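Local coordinates for putative cytochrome C (PDB 4PWA), which carries a covalently attached heme c and probably acts as an electron carrier in bacterial sulfite oxidation, at residues A[15-18]-A[19-23]; A[49-52]-A[53-57]; A[62-65]-A[66-69]. All blocks are in the same frame, centred on the assembly; numbering follows the deposited sequence. Where two conformers were deposited one is given.

Contact 1: residues A[15-18]-A[19-23]; sequences ERSE and PQCAL. With HEC (heme c), chain E.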
loop_
_atom_site.group_PDB
_atom_site.type_symbol
_atom_site.label_atom_id
_atom_site.label_comp_id
_atom_site.label_asym_id
_atom_site.label_seq_id
_atom_site.Cartn_x
_atom_site.Cartn_y
_atom_site.Cartn_z
ATOM N N GLU A 15 17.496 0.935 1.494
ATOM C CA GLU A 15 17.870 0.956 2.913
ATOM C C GLU A 15 18.443 2.285 3.390
ATOM O O GLU A 15 17.983 2.835 4.370
ATOM C CB GLU A 15 18.864 -0.170 3.206
ATOM C CG GLU A 15 18.257 -1.560 3.098
ATOM C CD GLU A 15 17.272 -1.849 4.216
ATOM O OE1 GLU A 15 17.714 -2.261 5.310
ATOM O OE2 GLU A 15 16.055 -1.663 4.000
ATOM N N ARG A 16 19.433 2.815 2.694
ATOM C CA ARG A 16 20.158 4.004 3.201
ATOM C C ARG A 16 19.401 5.332 3.131
ATOM O O ARG A 16 19.563 6.184 4.010
ATOM C CB ARG A 16 21.479 4.177 2.463
ATOM C CG ARG A 16 22.359 2.948 2.458
ATOM C CD ARG A 16 23.740 3.346 1.981
ATOM N NE ARG A 16 24.635 2.221 1.863
ATOM C CZ ARG A 16 25.896 2.308 1.464
ATOM N NH1 ARG A 16 26.414 3.482 1.130
ATOM N NH2 ARG A 16 26.642 1.212 1.396
ATOM N N SER A 17 18.603 5.523 2.085
ATOM C CA SER A 17 17.864 6.770 1.902
ATOM C C SER A 17 16.873 7.013 3.025
ATOM O O SER A 17 16.315 6.078 3.571
ATOM C CB SER A 17 17.129 6.767 0.560
ATOM O OG SER A 17 16.453 5.542 0.338
ATOM N N GLU A 18 16.663 8.275 3.367
ATOM C CA GLU A 18 15.738 8.646 4.436
ATOM C C GLU A 18 14.834 9.789 3.948
ATOM O O GLU A 18 15.336 10.878 3.637
ATOM C CB GLU A 18 16.511 9.085 5.688
ATOM C CG GLU A 18 17.091 7.905 6.482
ATOM C CD GLU A 18 17.794 8.303 7.774
ATOM O OE1 GLU A 18 17.458 9.365 8.357
ATOM O OE2 GLU A 18 18.692 7.540 8.210
ATOM N N PRO A 19 13.519 9.527 3.809
ATOM C CA PRO A 19 12.871 8.216 3.891
ATOM C C PRO A 19 13.346 7.378 2.721
ATOM O O PRO A 19 13.924 7.923 1.793
ATOM C CB PRO A 19 11.377 8.547 3.765
ATOM C CG PRO A 19 11.278 10.021 4.017
ATOM C CD PRO A 19 12.549 10.592 3.520
ATOM N N GLN A 20 13.130 6.072 2.757
ATOM C CA GLN A 20 13.623 5.200 1.674
ATOM C C GLN A 20 12.872 5.432 0.347
ATOM O O GLN A 20 11.663 5.595 0.340
ATOM C CB GLN A 20 13.557 3.737 2.108
ATOM C CG GLN A 20 14.623 3.403 3.139
ATOM C CD GLN A 20 14.124 2.646 4.345
ATOM O OE1 GLN A 20 13.015 2.120 4.357
ATOM N NE2 GLN A 20 14.957 2.577 5.372
ATOM N N CYS A 21 13.613 5.483 -0.763
ATOM C CA CYS A 21 13.005 5.682 -2.083
ATOM C C CYS A 21 11.931 4.649 -2.339
ATOM O O CYS A 21 10.874 4.984 -2.867
ATOM C CB CYS A 21 14.032 5.559 -3.213
ATOM S SG CYS A 21 15.577 6.395 -2.966
ATOM N N ALA A 22 12.218 3.398 -1.957
ATOM C CA ALA A 22 11.308 2.258 -2.156
ATOM C C ALA A 22 9.958 2.424 -1.476
ATOM O O ALA A 22 8.979 1.828 -1.917
ATOM C CB ALA A 22 11.959 0.937 -1.688
ATOM N N LEU A 23 9.906 3.193 -0.394
ATOM C CA LEU A 23 8.637 3.431 0.307
ATOM C C LEU A 23 7.716 4.366 -0.479
ATOM O O LEU A 23 6.499 4.267 -0.369
ATOM C CB LEU A 23 8.871 3.989 1.722
ATOM C CG LEU A 23 9.542 3.072 2.757
ATOM C CD1 LEU A 23 9.712 3.767 4.131
ATOM C CD2 LEU A 23 8.771 1.793 2.922
HETATM FE FE HEC E . 10.984 10.696 -5.374
HETATM C CHA HEC E . 9.633 12.542 -7.899
HETATM C CHB HEC E . 13.424 9.590 -7.410
HETATM C CHC HEC E . 12.545 9.328 -2.683
HETATM C CHD HEC E . 8.188 11.114 -3.498
HETATM N NA HEC E . 11.469 11.043 -7.271
HETATM C C1A HEC E . 10.740 11.780 -8.179
HETATM C C2A HEC E . 11.364 11.649 -9.481
HETATM C C3A HEC E . 12.401 10.826 -9.361
HETATM C C4A HEC E . 12.478 10.417 -7.965
HETATM C CMA HEC E . 13.333 10.394 -10.503
HETATM C CAA HEC E . 10.880 12.338 -10.774
HETATM C CBA HEC E . 11.322 13.792 -10.704
HETATM C CGA HEC E . 11.020 14.522 -11.989
HETATM O O1A HEC E . 11.972 15.109 -12.564
HETATM O O2A HEC E . 9.842 14.526 -12.451
HETATM N NB HEC E . 12.648 9.672 -5.107
HETATM C C1B HEC E . 13.579 9.362 -6.068
HETATM C C2B HEC E . 14.750 8.827 -5.409
HETATM C C3B HEC E . 14.483 8.717 -4.118
HETATM C C4B HEC E . 13.176 9.277 -3.894
HETATM C CMB HEC E . 16.013 8.264 -6.095
HETATM C CAB HEC E . 15.428 8.174 -3.025
HETATM C CBB HEC E . 16.639 9.091 -2.793
HETATM N NC HEC E . 10.442 10.261 -3.471
HETATM C C1C HEC E . 11.251 9.750 -2.483
HETATM C C2C HEC E . 10.659 9.997 -1.184
HETATM C C3C HEC E . 9.364 10.274 -1.424
HETATM C C4C HEC E . 9.267 10.574 -2.856
HETATM C CMC HEC E . 11.193 9.253 0.052
HETATM C CAC HEC E . 8.163 10.461 -0.444
HETATM C CBC HEC E . 8.309 10.657 1.080
HETATM N ND HEC E . 9.201 11.668 -5.664
HETATM C C1D HEC E . 8.181 11.716 -4.729
HETATM C C2D HEC E . 7.082 12.506 -5.229
HETATM C C3D HEC E . 7.520 12.964 -6.609
HETATM C C4D HEC E . 8.839 12.386 -6.796
HETATM C CMD HEC E . 5.747 12.802 -4.520
HETATM C CAD HEC E . 6.710 13.839 -7.594
HETATM C CBD HEC E . 7.316 15.230 -7.642
HETATM C CGD HEC E . 6.395 16.158 -8.394
HETATM O O1D HEC E . 6.409 16.110 -9.653
HETATM O O2D HEC E . 5.668 16.954 -7.727
#
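Ser17 and Cys21 are joined by the main polar tie of this turn: the backbone N of Cys21 gives its hydrogen to OG of Ser17, 3.0 Å away, with an N-H...O angle of 153°. With chi1 at 46°, the hydroxyl lies between the backbone N and carbonyl carbon of Ser17 and faces the start of the next helix. OG is also hydrogen-bonded to the carbonyl of Ile12 in helix 4-16, so a buried hydroxyl bridges the end of one helix and the beginning of another. A second bond reaches further back. Gln20 bends at chi2 and brings NE2 to the carbonyl O of Glu15, 3.2 Å distant, with the donor tilted 23° from the carbonyl plane. On the way there, CG of Gln20 passes 3.2 Å from the carbonyl O of Ser17. Were Gln20 replaced by an alanine, the Glu15 carbonyl at the helix end would probably lose this amide donor and a gap would open beside Ser17. The chain reverses through a cis peptide between Glu18 and Pro19, and Pro19 O then sits 3.5 Å from the heme methyl CMC. Cys21 completes the approach: its SG is covalently bonded to HEC CAB at 1.8 Å. Cys21 opens the CXXCH sequence in which Cys24 forms the second thioether and His25 is an axial ligand of the iron. The chemistry thus implies a division of labour, in which hydrogen bonds set the backbone of the turn and a covalent bond fastens it to the porphyrin.

Contact 2: residues A[49-52]-A[53-57]; sequences RVNT and AVTNG. With HEC (heme c), chain E.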
loop_
_atom_site.group_PDB
_atom_site.type_symbol
_atom_site.label_atom_id
_atom_site.label_comp_id
_atom_site.label_asym_id
_atom_site.label_seq_id
_atom_site.Cartn_x
_atom_site.Cartn_y
_atom_site.Cartn_z
ATOM N N ARG A 49 18.294 13.484 -14.312
ATOM C CA ARG A 49 16.960 13.799 -13.801
ATOM C C ARG A 49 16.785 13.279 -12.376
ATOM O O ARG A 49 16.208 13.967 -11.526
ATOM C CB ARG A 49 15.877 13.219 -14.716
ATOM C CG ARG A 49 14.466 13.627 -14.329
ATOM C CD ARG A 49 13.420 13.171 -15.349
ATOM N NE ARG A 49 12.084 13.596 -14.938
ATOM C CZ ARG A 49 10.963 13.349 -15.607
ATOM N NH1 ARG A 49 10.989 12.679 -16.756
ATOM N NH2 ARG A 49 9.803 13.793 -15.130
ATOM N N VAL A 50 17.294 12.075 -12.119
ATOM C CA VAL A 50 17.250 11.502 -10.776
ATOM C C VAL A 50 18.105 12.318 -9.814
ATOM O O VAL A 50 17.640 12.699 -8.733
ATOM C CB VAL A 50 17.729 10.030 -10.737
ATOM C CG1 VAL A 50 17.667 9.488 -9.297
ATOM C CG2 VAL A 50 16.895 9.145 -11.680
ATOM N N ASN A 51 19.352 12.575 -10.218
ATOM C CA ASN A 51 20.313 13.275 -9.387
ATOM C C ASN A 51 19.745 14.640 -8.983
ATOM O O ASN A 51 19.768 15.021 -7.812
ATOM C CB ASN A 51 21.630 13.422 -10.156
ATOM C CG ASN A 51 22.778 13.948 -9.293
ATOM O OD1 ASN A 51 22.596 14.841 -8.466
ATOM N ND2 ASN A 51 23.970 13.396 -9.500
ATOM N N THR A 52 19.215 15.373 -9.955
ATOM C CA THR A 52 18.610 16.656 -9.660
ATOM C C THR A 52 17.449 16.552 -8.680
ATOM O O THR A 52 17.289 17.421 -7.814
ATOM C CB THR A 52 18.121 17.344 -10.929
ATOM O OG1 THR A 52 19.230 17.527 -11.808
ATOM C CG2 THR A 52 17.522 18.710 -10.593
ATOM N N ALA A 53 16.638 15.507 -8.823
ATOM C CA ALA A 53 15.438 15.351 -7.993
ATOM C C ALA A 53 15.813 15.039 -6.556
ATOM O O ALA A 53 15.310 15.650 -5.616
ATOM C CB ALA A 53 14.544 14.270 -8.552
ATOM N N VAL A 54 16.720 14.091 -6.391
ATOM C CA VAL A 54 17.216 13.721 -5.065
ATOM C C VAL A 54 17.922 14.885 -4.385
ATOM O O VAL A 54 17.716 15.130 -3.199
ATOM C CB VAL A 54 18.159 12.503 -5.162
ATOM C CG1 VAL A 54 18.751 12.143 -3.797
ATOM C CG2 VAL A 54 17.396 11.291 -5.777
ATOM N N THR A 55 18.747 15.608 -5.137
ATOM C CA THR A 55 19.562 16.686 -4.589
ATOM C C THR A 55 18.712 17.882 -4.141
ATOM O O THR A 55 18.888 18.398 -3.032
ATOM C CB THR A 55 20.616 17.130 -5.621
ATOM O OG1 THR A 55 21.438 16.009 -5.971
ATOM C CG2 THR A 55 21.510 18.246 -5.088
ATOM N N ASN A 56 17.779 18.304 -4.983
ATOM C CA ASN A 56 17.034 19.540 -4.740
ATOM C C ASN A 56 15.649 19.319 -4.166
ATOM O O ASN A 56 15.043 20.236 -3.614
ATOM C CB ASN A 56 16.856 20.310 -6.050
ATOM C CG ASN A 56 18.170 20.670 -6.709
ATOM O OD1 ASN A 56 19.229 20.607 -6.098
ATOM N ND2 ASN A 56 18.098 21.064 -7.973
ATOM N N GLY A 57 15.139 18.104 -4.312
ATOM C CA GLY A 57 13.733 17.861 -4.089
ATOM C C GLY A 57 12.946 18.430 -5.251
ATOM O O GLY A 57 13.489 19.114 -6.119
HETATM FE FE HEC E . 10.984 10.696 -5.374
HETATM C CHA HEC E . 9.633 12.542 -7.899
HETATM C CHB HEC E . 13.424 9.590 -7.410
HETATM C CHC HEC E . 12.545 9.328 -2.683
HETATM C CHD HEC E . 8.188 11.114 -3.498
HETATM N NA HEC E . 11.469 11.043 -7.271
HETATM C C1A HEC E . 10.740 11.780 -8.179
HETATM C C2A HEC E . 11.364 11.649 -9.481
HETATM C C3A HEC E . 12.401 10.826 -9.361
HETATM C C4A HEC E . 12.478 10.417 -7.965
HETATM C CMA HEC E . 13.333 10.394 -10.503
HETATM C CAA HEC E . 10.880 12.338 -10.774
HETATM C CBA HEC E . 11.322 13.792 -10.704
HETATM C CGA HEC E . 11.020 14.522 -11.989
HETATM O O1A HEC E . 11.972 15.109 -12.564
HETATM O O2A HEC E . 9.842 14.526 -12.451
HETATM N NB HEC E . 12.648 9.672 -5.107
HETATM C C1B HEC E . 13.579 9.362 -6.068
HETATM C C2B HEC E . 14.750 8.827 -5.409
HETATM C C3B HEC E . 14.483 8.717 -4.118
HETATM C C4B HEC E . 13.176 9.277 -3.894
HETATM C CMB HEC E . 16.013 8.264 -6.095
HETATM C CAB HEC E . 15.428 8.174 -3.025
HETATM C CBB HEC E . 16.639 9.091 -2.793
HETATM N NC HEC E . 10.442 10.261 -3.471
HETATM C C1C HEC E . 11.251 9.750 -2.483
HETATM C C2C HEC E . 10.659 9.997 -1.184
HETATM C C3C HEC E . 9.364 10.274 -1.424
HETATM C C4C HEC E . 9.267 10.574 -2.856
HETATM C CMC HEC E . 11.193 9.253 0.052
HETATM C CAC HEC E . 8.163 10.461 -0.444
HETATM C CBC HEC E . 8.309 10.657 1.080
HETATM N ND HEC E . 9.201 11.668 -5.664
HETATM C C1D HEC E . 8.181 11.716 -4.729
HETATM C C2D HEC E . 7.082 12.506 -5.229
HETATM C C3D HEC E . 7.520 12.964 -6.609
HETATM C C4D HEC E . 8.839 12.386 -6.796
HETATM C CMD HEC E . 5.747 12.802 -4.520
HETATM C CAD HEC E . 6.710 13.839 -7.594
HETATM C CBD HEC E . 7.316 15.230 -7.642
HETATM C CGD HEC E . 6.395 16.158 -8.394
HETATM O O1D HEC E . 6.409 16.110 -9.653
HETATM O O2D HEC E . 5.668 16.954 -7.727
#
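Arg49 meets the heme through the edge of its guanidinium group, which lies side-on to one propionate. NE points almost straight at HEC O1A, 2.8 Å away in the guanidinium plane with an N-H...O angle of 176°, while NH2 reaches HEC O2A, also at 2.8 Å and near that plane. Two bonds therefore fix how the carboxylate is turned, and the charge pairing is likely to favour its ionised form. A fully extended chain, with CG anti to the backbone N (chi1 -174°), carries the group there. Val50 and Val54, one turn apart, lie side by side, CG1 of Val50 4.0 Å from CG2 of Val54. Both touch the heme methyl CMB, which CG2 of Val54 approaches to 3.3 Å. On another side of the helix, OG1 of Thr55 is 2.7 Å from Asn51 O and 3.0 Å from Asn51 OD1, two acceptors competing for one proton. Backbone bonds such as Val54 N to Val50 O run beneath these side chains until Gly57, with positive phi, leaves the helix. Helix 47-56 thus packs on helix 69-82 as well as on the heme: Val50 packs on Ala76 and Val79, Asn51 and Thr55 on Ile72.

Contact 3: residues A[62-65]-A[66-69]; sequences PANE and ILTD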
loop_
_atom_site.group_PDB
_atom_site.type_symbol
_atom_site.label_atom_id
_atom_site.label_comp_id
_atom_site.label_asym_id
_atom_site.label_seq_id
_atom_site.Cartn_x
_atom_site.Cartn_y
_atom_site.Cartn_z
ATOM N N PRO A 62 10.925 15.498 -0.665
ATOM C CA PRO A 62 11.958 16.225 0.050
ATOM C C PRO A 62 13.326 16.126 -0.629
ATOM O O PRO A 62 13.592 15.180 -1.363
ATOM C CB PRO A 62 11.979 15.536 1.424
ATOM C CG PRO A 62 11.557 14.138 1.143
ATOM C CD PRO A 62 10.605 14.208 -0.021
ATOM N N ALA A 63 14.156 17.139 -0.397
ATOM C CA ALA A 63 15.551 17.139 -0.808
ATOM C C ALA A 63 16.363 16.251 0.140
ATOM O O ALA A 63 16.034 16.111 1.327
ATOM C CB ALA A 63 16.107 18.569 -0.788
ATOM N N ASN A 64 17.437 15.677 -0.385
ATOM C CA ASN A 64 18.330 14.864 0.414
ATOM C C ASN A 64 18.987 15.657 1.532
ATOM O O ASN A 64 19.230 16.862 1.392
ATOM C CB ASN A 64 19.409 14.247 -0.476
ATOM C CG ASN A 64 20.513 13.600 0.323
ATOM O OD1 ASN A 64 20.285 12.599 0.985
ATOM N ND2 ASN A 64 21.713 14.188 0.287
ATOM N N GLU A 65 19.246 14.980 2.653
ATOM C CA GLU A 65 20.101 15.529 3.709
ATOM C C GLU A 65 21.245 14.607 4.097
ATOM O O GLU A 65 22.305 15.093 4.460
ATOM C CB GLU A 65 19.303 15.872 4.968
ATOM C CG GLU A 65 18.144 16.842 4.749
ATOM C CD GLU A 65 18.581 18.284 4.433
ATOM O OE1 GLU A 65 19.412 18.849 5.197
ATOM O OE2 GLU A 65 18.067 18.859 3.433
ATOM N N ILE A 66 21.060 13.294 4.045
ATOM C CA ILE A 66 22.059 12.398 4.642
ATOM C C ILE A 66 23.018 11.746 3.645
ATOM O O ILE A 66 24.137 11.400 4.006
ATOM C CB ILE A 66 21.407 11.302 5.523
ATOM C CG1 ILE A 66 20.557 10.351 4.688
ATOM C CG2 ILE A 66 20.577 11.932 6.642
ATOM C CD1 ILE A 66 20.146 9.143 5.452
ATOM N N LEU A 67 22.578 11.567 2.405
ATOM C CA LEU A 67 23.395 10.897 1.396
ATOM C C LEU A 67 24.542 11.790 0.959
ATOM O O LEU A 67 24.353 12.989 0.755
ATOM C CB LEU A 67 22.552 10.510 0.172
ATOM C CG LEU A 67 21.802 9.166 0.114
ATOM C CD1 LEU A 67 21.485 8.570 1.469
ATOM C CD2 LEU A 67 20.531 9.312 -0.725
ATOM N N THR A 68 25.728 11.201 0.829
ATOM C CA THR A 68 26.883 11.899 0.267
ATOM C C THR A 68 26.652 12.077 -1.218
ATOM O O THR A 68 25.769 11.446 -1.795
ATOM C CB THR A 68 28.184 11.103 0.413
ATOM O OG1 THR A 68 28.082 9.873 -0.319
ATOM C CG2 THR A 68 28.499 10.823 1.870
ATOM N N ASP A 69 27.464 12.915 -1.841
ATOM C CA ASP A 69 27.307 13.198 -3.251
ATOM C C ASP A 69 27.515 11.943 -4.107
ATOM O O ASP A 69 26.747 11.716 -5.049
ATOM C CB ASP A 69 28.211 14.362 -3.676
ATOM C CG ASP A 69 27.732 15.716 -3.108
ATOM O OD1 ASP A 69 26.634 15.771 -2.505
ATOM O OD2 ASP A 69 28.453 16.730 -3.263
#
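Ile66 begins the part of the loop that folds back on Asn64, its backbone N lying 3.2 Å from OD1 of that asparagine. Leu67 follows and makes the principal contact, for the amide of Asn64 grips both polar atoms of its backbone. The N-H of Leu67 meets OD1 of Asn64 at 2.9 Å, in the carbonyl plane and on a lone pair, with an angle of 156° at the hydrogen. In return, ND2 of Asn64 donates to Leu67 O, again at 2.9 Å but 19° out of the amide plane. This pair of bonds holds the amide against rotation, and it is possible because CG of Asn64 stands anti to its own backbone N (chi1 169°), which swings the group across the turn. The side chains of Asn64 and Leu67 cross at about a right angle, and CB of Leu67 rests 3.2 Å from OD1 of Asn64. In the fold, a small c-type cytochrome, residues 62-69 follow directly on Met61, the axial ligand of the heme iron, in the loop between helices 47-56 and 69-82. This part of the loop is tied to helix 47-56 through a backbone bond between Asn64 and Val54, and Leu67 brings its side chain to within about 4 Å of the heme while also packing on Ile72. Thr68 then takes the N-cap position, its OG1 capping a backbone N in the first turn of helix 69-82. Its own N is hydrogen-bonded to OE1 of Glu71, a reciprocal arrangement consistent with a capping box.

In the fold
Followed from the N terminus, the three contacts come in series, with none enclosing or crossing another; contacts 1 and 3 each close a short turn, while contact 2 runs along one helix. Contact 1 joins the end of helix 4-16 to helix 21-24 and the heme-binding sequence. Contact 2 lies along helix 47-56 and reaches the same heme, its nearest atoms about 6 Å from contact 1. Contact 3 shapes the loop before helix 69-82 and touches both of the others: Ile66 CD1 packs 3.3 Å from Arg16 O of contact 1, and Asn64 N lies 2.9 Å from Val54 O of contact 2, a probable hydrogen bond. Residues 62-69 thereby link the turn after helix 4-16 with helix 47-56 beside the heme.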